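Local coordinates for protein NADH-rubredoxin oxidoreductase (Clostridium acetobutylicum, PDB 3KLJ) that uses FAD to pass electrons from NADH to rubredoxin, an intermediate step in the dioxygen-scavenging electron transfer chains of this obligate anaerobe, at residues S313-K327 with M341-D355. Sequence-based numbering, arbitrary orientation. Where two conformers were deposited one is given.
Sequences SIISCGDIENNKPSK and MLKENKIDAAAVIGD
Antiparallel pairing joins the central strand of the five-stranded sheet in the C-terminal domain, 346-353, to its neighbour 313-317. Ile315 and Val352 are a hydrogen-bonded pair, with Ile315 N 2.9 Å from Val352 O; Cys317 and Ala350 repeat the pattern. Helix 356-367 packs on the face bearing Cys317 and Val352, both of which touch it. On the other face Ile314 and Ile353 lie side by side, CG1 of Ile314 4.0 Å from CG2 of Ile353, while Ser316, paired with the small Ala351, has its OG bonded to the carbonyl of Gln185. At Gly318 a positive phi (78°), easy for glycine, takes the chain off the sheet. The loop then folds back over strand 346-353, where the CD1 methyl of Ile320 packs among CB of Ala349 (3.8 Å), CB of Ala351 and SD of Met341, and over strand 337-343, where CB of Asn323 meets SD of Met341 at 3.6 Å. Opposite Met341, strand 346-353 carries a classic beta bulge, Asp348 and Ala349 both facing that one residue. Asn323, its chi1 of -151° holding CG roughly anti to the backbone N, sends ND2 to Asp348 OD2 (2.8 Å) and to Asp319 O, two bonds that hold its amide. Lys343 NZ approaches the same carboxylate oxygen from above its plane, a salt bridge of 3.2 Å that should favour ionised Asp348. Ser326 grips the type II' turn Lys343-Lys346: its backbone N donates to Leu342 O just before, and its OG accepts from Glu344 N, 2.9 Å away.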
loop_
_atom_site.group_PDB
_atom_site.type_symbol
_atom_site.label_atom_id
_atom_site.label_comp_id
_atom_site.label_asym_id
_atom_site.label_seq_id
_atom_site.Cartn_x
_atom_site.Cartn_y
_atom_site.Cartn_z
ATOM N N SER A 313 14.611 -10.975 1.934
ATOM C CA SER A 313 13.194 -11.249 2.140
ATOM C C SER A 313 12.784 -11.083 3.591
ATOM O O SER A 313 13.523 -11.488 4.495
ATOM C CB SER A 313 12.895 -12.678 1.711
ATOM O OG SER A 313 13.637 -13.593 2.503
ATOM N N ILE A 314 11.595 -10.526 3.819
ATOM C CA ILE A 314 11.106 -10.279 5.184
ATOM C C ILE A 314 9.656 -10.698 5.349
ATOM O O ILE A 314 8.819 -10.367 4.520
ATOM C CB ILE A 314 11.216 -8.782 5.576
ATOM C CG1 ILE A 314 12.679 -8.355 5.638
ATOM C CG2 ILE A 314 10.533 -8.519 6.927
ATOM C CD1 ILE A 314 12.880 -6.875 5.592
ATOM N N ILE A 315 9.354 -11.441 6.406
ATOM C CA ILE A 315 7.961 -11.583 6.813
ATOM C C ILE A 315 7.800 -11.169 8.273
ATOM O O ILE A 315 8.586 -11.567 9.142
ATOM C CB ILE A 315 7.311 -12.994 6.505
ATOM C CG1 ILE A 315 7.243 -13.882 7.735
ATOM C CG2 ILE A 315 7.965 -13.726 5.310
ATOM C CD1 ILE A 315 5.910 -13.850 8.395
ATOM N N SER A 316 6.784 -10.353 8.522
ATOM C CA SER A 316 6.539 -9.804 9.845
ATOM C C SER A 316 5.085 -10.025 10.204
ATOM O O SER A 316 4.202 -9.803 9.370
ATOM C CB SER A 316 6.886 -8.309 9.881
ATOM O OG SER A 316 6.628 -7.772 11.166
ATOM N N CYS A 317 4.849 -10.432 11.450
ATOM C CA CYS A 317 3.507 -10.799 11.894
ATOM C C CYS A 317 3.191 -10.292 13.291
ATOM O O CYS A 317 3.971 -10.471 14.217
ATOM C CB CYS A 317 3.323 -12.317 11.848
ATOM S SG CYS A 317 1.634 -12.864 12.219
ATOM N N GLY A 318 2.022 -9.673 13.424
ATOM C CA GLY A 318 1.549 -9.170 14.707
ATOM C C GLY A 318 2.221 -7.874 15.094
ATOM O O GLY A 318 3.099 -7.386 14.381
ATOM N N ASP A 319 1.802 -7.324 16.231
ATOM C CA ASP A 319 2.299 -6.045 16.731
ATOM C C ASP A 319 3.736 -6.145 17.250
ATOM O O ASP A 319 3.962 -6.356 18.441
ATOM C CB ASP A 319 1.354 -5.510 17.822
ATOM C CG ASP A 319 1.834 -4.202 18.438
ATOM O OD1 ASP A 319 2.297 -3.309 17.692
ATOM O OD2 ASP A 319 1.734 -4.063 19.677
ATOM N N ILE A 320 4.699 -5.998 16.340
ATOM C CA ILE A 320 6.124 -5.994 16.692
ATOM C C ILE A 320 6.532 -4.692 17.395
ATOM O O ILE A 320 7.247 -4.719 18.400
ATOM C CB ILE A 320 7.037 -6.213 15.444
ATOM C CG1 ILE A 320 6.796 -7.583 14.799
ATOM C CG2 ILE A 320 8.508 -6.068 15.807
ATOM C CD1 ILE A 320 7.491 -8.763 15.493
ATOM N N GLU A 321 6.073 -3.557 16.871
ATOM C CA GLU A 321 6.572 -2.250 17.321
ATOM C C GLU A 321 6.367 -1.955 18.816
ATOM O O GLU A 321 7.287 -1.480 19.488
ATOM C CB GLU A 321 5.990 -1.117 16.469
ATOM C CG GLU A 321 6.646 0.238 16.722
ATOM C CD GLU A 321 6.052 1.364 15.893
ATOM O OE1 GLU A 321 6.676 2.446 15.848
ATOM O OE2 GLU A 321 4.971 1.176 15.291
ATOM N N ASN A 322 5.171 -2.231 19.329
ATOM C CA ASN A 322 4.850 -1.914 20.723
ATOM C C ASN A 322 4.587 -3.153 21.584
ATOM O O ASN A 322 3.929 -3.073 22.625
ATOM C CB ASN A 322 3.652 -0.961 20.794
ATOM C CG ASN A 322 3.873 0.324 20.016
ATOM O OD1 ASN A 322 2.982 0.781 19.300
ATOM N ND2 ASN A 322 5.061 0.915 20.156
ATOM N N ASN A 323 5.108 -4.297 21.153
ATOM C CA ASN A 323 4.857 -5.544 21.864
ATOM C C ASN A 323 5.423 -5.538 23.277
ATOM O O ASN A 323 6.567 -5.120 23.500
ATOM C CB ASN A 323 5.391 -6.745 21.088
ATOM C CG ASN A 323 4.597 -8.008 21.357
ATOM O OD1 ASN A 323 4.674 -8.587 22.441
ATOM N ND2 ASN A 323 3.821 -8.441 20.369
ATOM N N LYS A 324 4.594 -5.964 24.227
ATOM C CA LYS A 324 5.024 -6.228 25.594
ATOM C C LYS A 324 4.920 -7.736 25.826
ATOM O O LYS A 324 3.924 -8.218 26.374
ATOM C CB LYS A 324 4.169 -5.456 26.605
ATOM C CG LYS A 324 4.360 -3.943 26.569
ATOM C CD LYS A 324 5.680 -3.497 27.204
ATOM C CE LYS A 324 5.560 -3.360 28.721
ATOM N NZ LYS A 324 6.639 -2.506 29.305
ATOM N N PRO A 325 5.948 -8.489 25.393
ATOM C CA PRO A 325 5.890 -9.936 25.504
ATOM C C PRO A 325 6.353 -10.427 26.870
ATOM O O PRO A 325 7.060 -9.707 27.587
ATOM C CB PRO A 325 6.863 -10.404 24.418
ATOM C CG PRO A 325 7.851 -9.294 24.283
ATOM C CD PRO A 325 7.233 -8.033 24.827
ATOM N N SER A 326 5.945 -11.642 27.219
ATOM C CA SER A 326 6.430 -12.308 28.420
ATOM C C SER A 326 7.823 -12.881 28.176
ATOM O O SER A 326 8.642 -12.934 29.096
ATOM C CB SER A 326 5.460 -13.409 28.869
ATOM O OG SER A 326 4.987 -14.160 27.765
ATOM N N LYS A 327 8.088 -13.290 26.936
ATOM C CA LYS A 327 9.377 -13.857 26.554
ATOM C C LYS A 327 9.714 -13.564 25.089
ATOM O O LYS A 327 8.829 -13.559 24.225
ATOM C CB LYS A 327 9.378 -15.366 26.800
ATOM C CG LYS A 327 10.761 -15.991 26.907
ATOM C CD LYS A 327 10.665 -17.462 27.308
ATOM C CE LYS A 327 12.020 -17.982 27.778
ATOM N NZ LYS A 327 11.987 -19.429 28.134
ATOM N N MET A 341 8.151 -13.403 19.614
ATOM C CA MET A 341 7.652 -12.779 20.843
ATOM C C MET A 341 6.448 -13.536 21.395
ATOM O O MET A 341 5.475 -13.794 20.680
ATOM C CB MET A 341 7.312 -11.306 20.603
ATOM C CG MET A 341 8.486 -10.490 20.086
ATOM S SD MET A 341 8.125 -8.749 19.769
ATOM C CE MET A 341 9.775 -8.124 19.457
ATOM N N LEU A 342 6.533 -13.908 22.670
ATOM C CA LEU A 342 5.509 -14.735 23.293
ATOM C C LEU A 342 4.578 -13.952 24.194
ATOM O O LEU A 342 4.985 -13.003 24.864
ATOM C CB LEU A 342 6.142 -15.880 24.089
ATOM C CG LEU A 342 6.436 -17.162 23.318
ATOM C CD1 LEU A 342 7.630 -16.998 22.385
ATOM C CD2 LEU A 342 6.661 -18.308 24.283
ATOM N N LYS A 343 3.317 -14.364 24.193
ATOM C CA LYS A 343 2.356 -13.927 25.190
ATOM C C LYS A 343 1.858 -15.182 25.880
ATOM O O LYS A 343 0.975 -15.878 25.368
ATOM C CB LYS A 343 1.216 -13.142 24.543
ATOM C CG LYS A 343 0.497 -12.197 25.494
ATOM C CD LYS A 343 0.237 -10.842 24.837
ATOM C CE LYS A 343 1.520 -10.020 24.734
ATOM N NZ LYS A 343 1.373 -8.853 23.823
ATOM N N GLU A 344 2.463 -15.474 27.031
ATOM C CA GLU A 344 2.227 -16.710 27.785
ATOM C C GLU A 344 2.828 -17.905 27.044
ATOM O O GLU A 344 4.052 -18.002 26.899
ATOM C CB GLU A 344 0.729 -16.935 28.074
ATOM C CG GLU A 344 0.057 -15.896 28.965
ATOM C CD GLU A 344 0.576 -15.912 30.391
ATOM O OE1 GLU A 344 1.609 -15.258 30.652
ATOM O OE2 GLU A 344 -0.058 -16.566 31.251
ATOM N N ASN A 345 1.959 -18.803 26.578
ATOM C CA ASN A 345 2.412 -19.966 25.821
ATOM C C ASN A 345 2.009 -19.886 24.347
ATOM O O ASN A 345 1.949 -20.896 23.636
ATOM C CB ASN A 345 1.943 -21.259 26.490
ATOM C CG ASN A 345 2.563 -21.454 27.858
ATOM O OD1 ASN A 345 2.415 -20.611 28.743
ATOM N ND2 ASN A 345 3.272 -22.563 28.037
ATOM N N LYS A 346 1.769 -18.660 23.892
ATOM C CA LYS A 346 1.377 -18.397 22.517
ATOM C C LYS A 346 2.386 -17.468 21.861
ATOM O O LYS A 346 2.980 -16.627 22.529
ATOM C CB LYS A 346 -0.025 -17.782 22.479
ATOM C CG LYS A 346 -1.072 -18.625 23.207
ATOM C CD LYS A 346 -2.480 -18.325 22.740
ATOM C CE LYS A 346 -3.423 -19.450 23.132
ATOM N NZ LYS A 346 -4.765 -19.311 22.505
ATOM N N ILE A 347 2.602 -17.638 20.560
ATOM C CA ILE A 347 3.395 -16.675 19.814
ATOM C C ILE A 347 2.464 -15.525 19.421
ATOM O O ILE A 347 1.469 -15.734 18.716
ATOM C CB ILE A 347 4.072 -17.290 18.573
ATOM C CG1 ILE A 347 4.919 -18.507 18.962
ATOM C CG2 ILE A 347 4.923 -16.243 17.859
ATOM C CD1 ILE A 347 5.483 -19.267 17.778
ATOM N N ASP A 348 2.782 -14.328 19.910
ATOM C CA ASP A 348 1.980 -13.132 19.668
ATOM C C ASP A 348 2.492 -12.340 18.470
ATOM O O ASP A 348 1.713 -11.708 17.756
ATOM C CB ASP A 348 1.982 -12.229 20.909
ATOM C CG ASP A 348 1.039 -11.036 20.776
ATOM O OD1 ASP A 348 -0.176 -11.249 20.616
ATOM O OD2 ASP A 348 1.512 -9.884 20.837
ATOM N N ALA A 349 3.804 -12.363 18.263
ATOM C CA ALA A 349 4.423 -11.618 17.174
ATOM C C ALA A 349 5.755 -12.228 16.794
ATOM O O ALA A 349 6.461 -12.796 17.634
ATOM C CB ALA A 349 4.602 -10.155 17.546
ATOM N N ALA A 350 6.084 -12.119 15.512
ATOM C CA ALA A 350 7.332 -12.655 14.993
ATOM C C ALA A 350 7.710 -11.971 13.697
ATOM O O ALA A 350 6.832 -11.558 12.921
ATOM C CB ALA A 350 7.214 -14.148 14.769
ATOM N N ALA A 351 9.014 -11.877 13.456
ATOM C CA ALA A 351 9.519 -11.453 12.164
ATOM C C ALA A 351 10.732 -12.283 11.788
ATOM O O ALA A 351 11.526 -12.673 12.650
ATOM C CB ALA A 351 9.864 -9.942 12.177
ATOM N N VAL A 352 10.879 -12.557 10.506
ATOM C CA VAL A 352 12.030 -13.304 10.009
ATOM C C VAL A 352 12.530 -12.604 8.764
ATOM O O VAL A 352 11.743 -12.270 7.858
ATOM C CB VAL A 352 11.688 -14.781 9.660
ATOM C CG1 VAL A 352 12.925 -15.535 9.180
ATOM C CG2 VAL A 352 11.110 -15.509 10.855
ATOM N N ILE A 353 13.833 -12.371 8.739
ATOM C CA ILE A 353 14.519 -11.832 7.579
ATOM C C ILE A 353 15.312 -12.993 6.980
ATOM O O ILE A 353 16.063 -13.657 7.693
ATOM C CB ILE A 353 15.503 -10.683 7.977
ATOM C CG1 ILE A 353 14.808 -9.614 8.846
ATOM C CG2 ILE A 353 16.146 -10.056 6.729
ATOM C CD1 ILE A 353 15.751 -8.492 9.357
ATOM N N GLY A 354 15.104 -13.267 5.695
ATOM C CA GLY A 354 15.913 -14.246 4.976
ATOM C C GLY A 354 15.495 -15.708 5.078
ATOM O O GLY A 354 16.267 -16.589 4.705
ATOM N N ASP A 355 14.287 -15.974 5.572
ATOM C CA ASP A 355 13.739 -17.342 5.580
ATOM C C ASP A 355 12.217 -17.301 5.552
ATOM O O ASP A 355 11.557 -17.401 6.581
ATOM C CB ASP A 355 14.254 -18.137 6.793
ATOM C CG ASP A 355 13.997 -19.640 6.675
ATOM O OD1 ASP A 355 14.599 -20.392 7.471
ATOM O OD2 ASP A 355 13.206 -20.081 5.803
HETATM O O HOH W 1 11.839 -14.093 5.716
HETATM O O HOH W 2 2.005 -6.432 23.584
#